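Isocitrate dehydrogenase [NAD] subunit 2 (Saccharomyces cerevisiae, PDB 3BLX) catalyses, as part of an octameric mitochondrial enzyme, the NAD-dependent oxidative decarboxylation of isocitrate to 2-oxoglutarate in the citric acid cycle, and binds mitochondrial mRNA leaders. Local coordinates at residues B[111-116]-B[132-137]. Numbering follows the deposited sequence.
Sequences ANVRPA and VLIREN
Asn-112 pairs with Arg-135 and Arg-114 with Leu-133 as antiparallel hydrogen-bonded pairs, the strand axes of 111-116 and 132-136 running 4.8 Å apart at 160°, in the central mixed sheet of the isocitrate/isopropylmalate dehydrogenase fold. Four backbone hydrogen bonds join the strands, among them Arg-114 N to Leu-133 O at 2.9 Å. Alternation of side chains gives the sheet two unlike faces. Ala-111, Val-113 and Ile-134 form an apolar patch on one face: Val-113 CG2 meets Ile-134 CG1 at 4.0 Å, two beta-branched residues well suited to a strand, and Val-113 also touches Tyr-171 of helix 162-178. The other face carries Asn-112, Arg-114, Leu-133 and Arg-135; both arginines probably bind the substrate, as in related enzymes. Leu-133 packs on Leu-250 of helix 244-258, while Arg-114 bends away to form a salt bridge with Asp-252, a probable magnesium ligand. Asn-112, its CG anti to the backbone N (chi1 -176°), runs alongside Arg-135, with CG over one face of the guanidinium toward its rim. A neutral amide suits this place, since a third cation beside Arg-114 and Arg-135 would probably be unfavourable; its ND2 bonds to Asn-269, whereas Arg-135 NH2 bonds to the Tyr-142 hydroxyl. Just past the strand end, Asn-137 points its side chain toward 111-116, and ND2 sits 3.5 Å from Asn-112 CB, the two amide planes 34° apart. An alanine in place of this asparagine would lack the amide, and would probably open a gap beside the Asn-112 methylene. Asn-112 OD1 comes within 3.4 Å of Arg-135 NH1, at an angle too poor for a hydrogen bond.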
ATOM      1  N   ALA B 111     -30.099  35.106 -17.536  1.00 36.53           N
ATOM      2  CA  ALA B 111     -29.838  34.831 -18.952  1.00 31.70           C
ATOM      3  C   ALA B 111     -28.540  35.450 -19.402  1.00 34.73           C
ATOM      4  O   ALA B 111     -28.227  36.579 -19.044  1.00 46.49           O
ATOM      5  CB  ALA B 111     -30.966  35.336 -19.808  1.00 30.18           C
ATOM      6  N   ASN B 112     -27.792  34.701 -20.197  1.00 27.51           N
ATOM      7  CA  ASN B 112     -26.547  35.173 -20.783  1.00 30.66           C
ATOM      8  C   ASN B 112     -26.732  35.232 -22.297  1.00 28.86           C
ATOM      9  O   ASN B 112     -26.995  34.216 -22.911  1.00 26.66           O
ATOM     10  CB  ASN B 112     -25.395  34.223 -20.410  1.00 42.09           C
ATOM     11  CG  ASN B 112     -24.033  34.699 -20.908  1.00 45.76           C
ATOM     12  OD1 ASN B 112     -23.414  34.074 -21.771  1.00 45.48           O
ATOM     13  ND2 ASN B 112     -23.564  35.805 -20.362  1.00 54.68           N
ATOM     14  N   VAL B 113     -26.617  36.422 -22.887  1.00 35.56           N
ATOM     15  CA  VAL B 113     -26.775  36.589 -24.328  1.00 31.54           C
ATOM     16  C   VAL B 113     -25.425  36.682 -25.009  1.00 30.54           C
ATOM     17  O   VAL B 113     -24.637  37.540 -24.674  1.00 34.85           O
ATOM     18  CB  VAL B 113     -27.570  37.831 -24.630  1.00 34.45           C
ATOM     19  CG1 VAL B 113     -27.773  37.971 -26.124  1.00 35.89           C
ATOM     20  CG2 VAL B 113     -28.891  37.759 -23.881  1.00 37.10           C
ATOM     21  N   ARG B 114     -25.153  35.778 -25.942  1.00 33.29           N
ATOM     22  CA  ARG B 114     -23.848  35.691 -26.597  1.00 29.79           C
ATOM     23  C   ARG B 114     -23.964  35.704 -28.109  1.00 38.46           C
ATOM     24  O   ARG B 114     -24.172  34.644 -28.714  1.00 40.87           O
ATOM     25  CB  ARG B 114     -23.147  34.389 -26.214  1.00 45.26           C
ATOM     26  CG  ARG B 114     -22.351  34.438 -24.944  1.00 36.63           C
ATOM     27  CD  ARG B 114     -20.957  34.908 -25.210  1.00 34.22           C
ATOM     28  NE  ARG B 114     -19.990  34.081 -24.499  1.00 43.59           N
ATOM     29  CZ  ARG B 114     -19.008  33.400 -25.079  1.00 25.46           C
ATOM     30  NH1 ARG B 114     -18.826  33.450 -26.380  1.00 28.88           N
ATOM     31  NH2 ARG B 114     -18.192  32.676 -24.348  1.00 49.54           N
ATOM     32  N   PRO B 115     -23.814  36.897 -28.729  1.00 49.56           N
ATOM     33  CA  PRO B 115     -23.763  37.097 -30.184  1.00 40.55           C
ATOM     34  C   PRO B 115     -22.428  36.655 -30.739  1.00 31.55           C
ATOM     35  O   PRO B 115     -21.430  36.897 -30.096  1.00 44.91           O
ATOM     36  CB  PRO B 115     -23.849  38.612 -30.325  1.00 24.46           C
ATOM     37  CG  PRO B 115     -24.376  39.098 -29.036  1.00 43.94           C
ATOM     38  CD  PRO B 115     -23.808  38.187 -28.024  1.00 39.70           C
ATOM     39  N   ALA B 116     -22.400  36.002 -31.892  1.00 31.75           N
ATOM     40  CA  ALA B 116     -21.139  35.810 -32.599  1.00 43.79           C
ATOM     41  C   ALA B 116     -21.267  36.215 -34.070  1.00 40.36           C
ATOM     42  O   ALA B 116     -21.791  35.448 -34.858  1.00 34.62           O
ATOM     43  CB  ALA B 116     -20.667  34.377 -32.475  1.00 28.22           C
ATOM     44  N   VAL B 132     -26.796  33.976 -32.648  1.00 34.38           N
ATOM     45  CA  VAL B 132     -27.239  34.465 -31.343  1.00 47.02           C
ATOM     46  C   VAL B 132     -27.620  33.282 -30.443  1.00 48.51           C
ATOM     47  O   VAL B 132     -28.519  32.511 -30.788  1.00 50.20           O
ATOM     48  CB  VAL B 132     -28.433  35.450 -31.459  1.00 29.28           C
ATOM     49  CG1 VAL B 132     -28.859  35.916 -30.099  1.00 33.49           C
ATOM     50  CG2 VAL B 132     -28.041  36.630 -32.291  1.00 37.55           C
ATOM     51  N   LEU B 133     -26.928  33.142 -29.306  1.00 40.00           N
ATOM     52  CA  LEU B 133     -27.203  32.083 -28.335  1.00 26.59           C
ATOM     53  C   LEU B 133     -27.593  32.640 -26.962  1.00 27.34           C
ATOM     54  O   LEU B 133     -26.876  33.442 -26.395  1.00 33.61           O
ATOM     55  CB  LEU B 133     -25.994  31.171 -28.199  1.00 32.79           C
ATOM     56  CG  LEU B 133     -26.141  30.004 -27.213  1.00 37.51           C
ATOM     57  CD1 LEU B 133     -27.253  29.091 -27.646  1.00 41.12           C
ATOM     58  CD2 LEU B 133     -24.860  29.212 -27.061  1.00 27.24           C
ATOM     59  N   ILE B 134     -28.742  32.237 -26.441  1.00 20.01           N
ATOM     60  CA  ILE B 134     -29.125  32.606 -25.092  1.00 22.89           C
ATOM     61  C   ILE B 134     -29.001  31.352 -24.210  1.00 33.40           C
ATOM     62  O   ILE B 134     -29.558  30.307 -24.511  1.00 36.28           O
ATOM     63  CB  ILE B 134     -30.561  33.161 -25.014  1.00 26.42           C
ATOM     64  CG1 ILE B 134     -30.626  34.594 -25.536  1.00 37.31           C
ATOM     65  CG2 ILE B 134     -31.020  33.233 -23.594  1.00 34.88           C
ATOM     66  CD1 ILE B 134     -30.584  34.704 -26.993  1.00 37.67           C
ATOM     67  N   ARG B 135     -28.249  31.437 -23.124  1.00 35.71           N
ATOM     68  CA  ARG B 135     -28.096  30.287 -22.261  1.00 31.64           C
ATOM     69  C   ARG B 135     -28.545  30.589 -20.832  1.00 31.02           C
ATOM     70  O   ARG B 135     -28.424  31.715 -20.374  1.00 23.60           O
ATOM     71  CB  ARG B 135     -26.664  29.777 -22.321  1.00 28.65           C
ATOM     72  CG  ARG B 135     -25.762  30.337 -21.273  1.00 38.57           C
ATOM     73  CD  ARG B 135     -24.856  29.212 -20.712  1.00 54.75           C
ATOM     74  NE  ARG B 135     -23.763  29.718 -19.879  1.00 56.56           N
ATOM     75  CZ  ARG B 135     -22.745  30.453 -20.334  1.00 74.00           C
ATOM     76  NH1 ARG B 135     -22.652  30.779 -21.622  1.00 54.87           N
ATOM     77  NH2 ARG B 135     -21.809  30.875 -19.497  1.00 89.91           N
ATOM     78  N   GLU B 136     -29.095  29.581 -20.145  1.00 32.00           N
ATOM     79  CA  GLU B 136     -29.498  29.722 -18.743  1.00 36.38           C
ATOM     80  C   GLU B 136     -28.254  29.853 -17.826  1.00 41.38           C
ATOM     81  O   GLU B 136     -27.224  29.241 -18.082  1.00 20.83           O
ATOM     82  CB  GLU B 136     -30.350  28.512 -18.354  1.00 42.99           C
ATOM     83  CG  GLU B 136     -31.482  28.798 -17.368  1.00 49.81           C
ATOM     84  CD  GLU B 136     -31.016  28.957 -15.926  1.00 66.51           C
ATOM     85  OE1 GLU B 136     -29.945  28.418 -15.574  1.00 57.49           O
ATOM     86  OE2 GLU B 136     -31.730  29.618 -15.139  1.00 63.07           O
ATOM     87  N   ASN B 137     -28.338  30.666 -16.780  1.00 41.97           N
ATOM     88  CA  ASN B 137     -27.182  30.908 -15.915  1.00 51.62           C
ATOM     89  C   ASN B 137     -27.330  30.496 -14.439  1.00 57.91           C
ATOM     90  O   ASN B 137     -26.338  30.386 -13.716  1.00 60.12           O
ATOM     91  CB  ASN B 137     -26.786  32.382 -15.973  1.00 56.00           C
ATOM     92  CG  ASN B 137     -25.519  32.619 -16.761  1.00 66.97           C
ATOM     93  OD1 ASN B 137     -24.823  31.681 -17.166  1.00 51.08           O
ATOM     94  ND2 ASN B 137     -25.204  33.887 -16.975  1.00 73.41           N
TER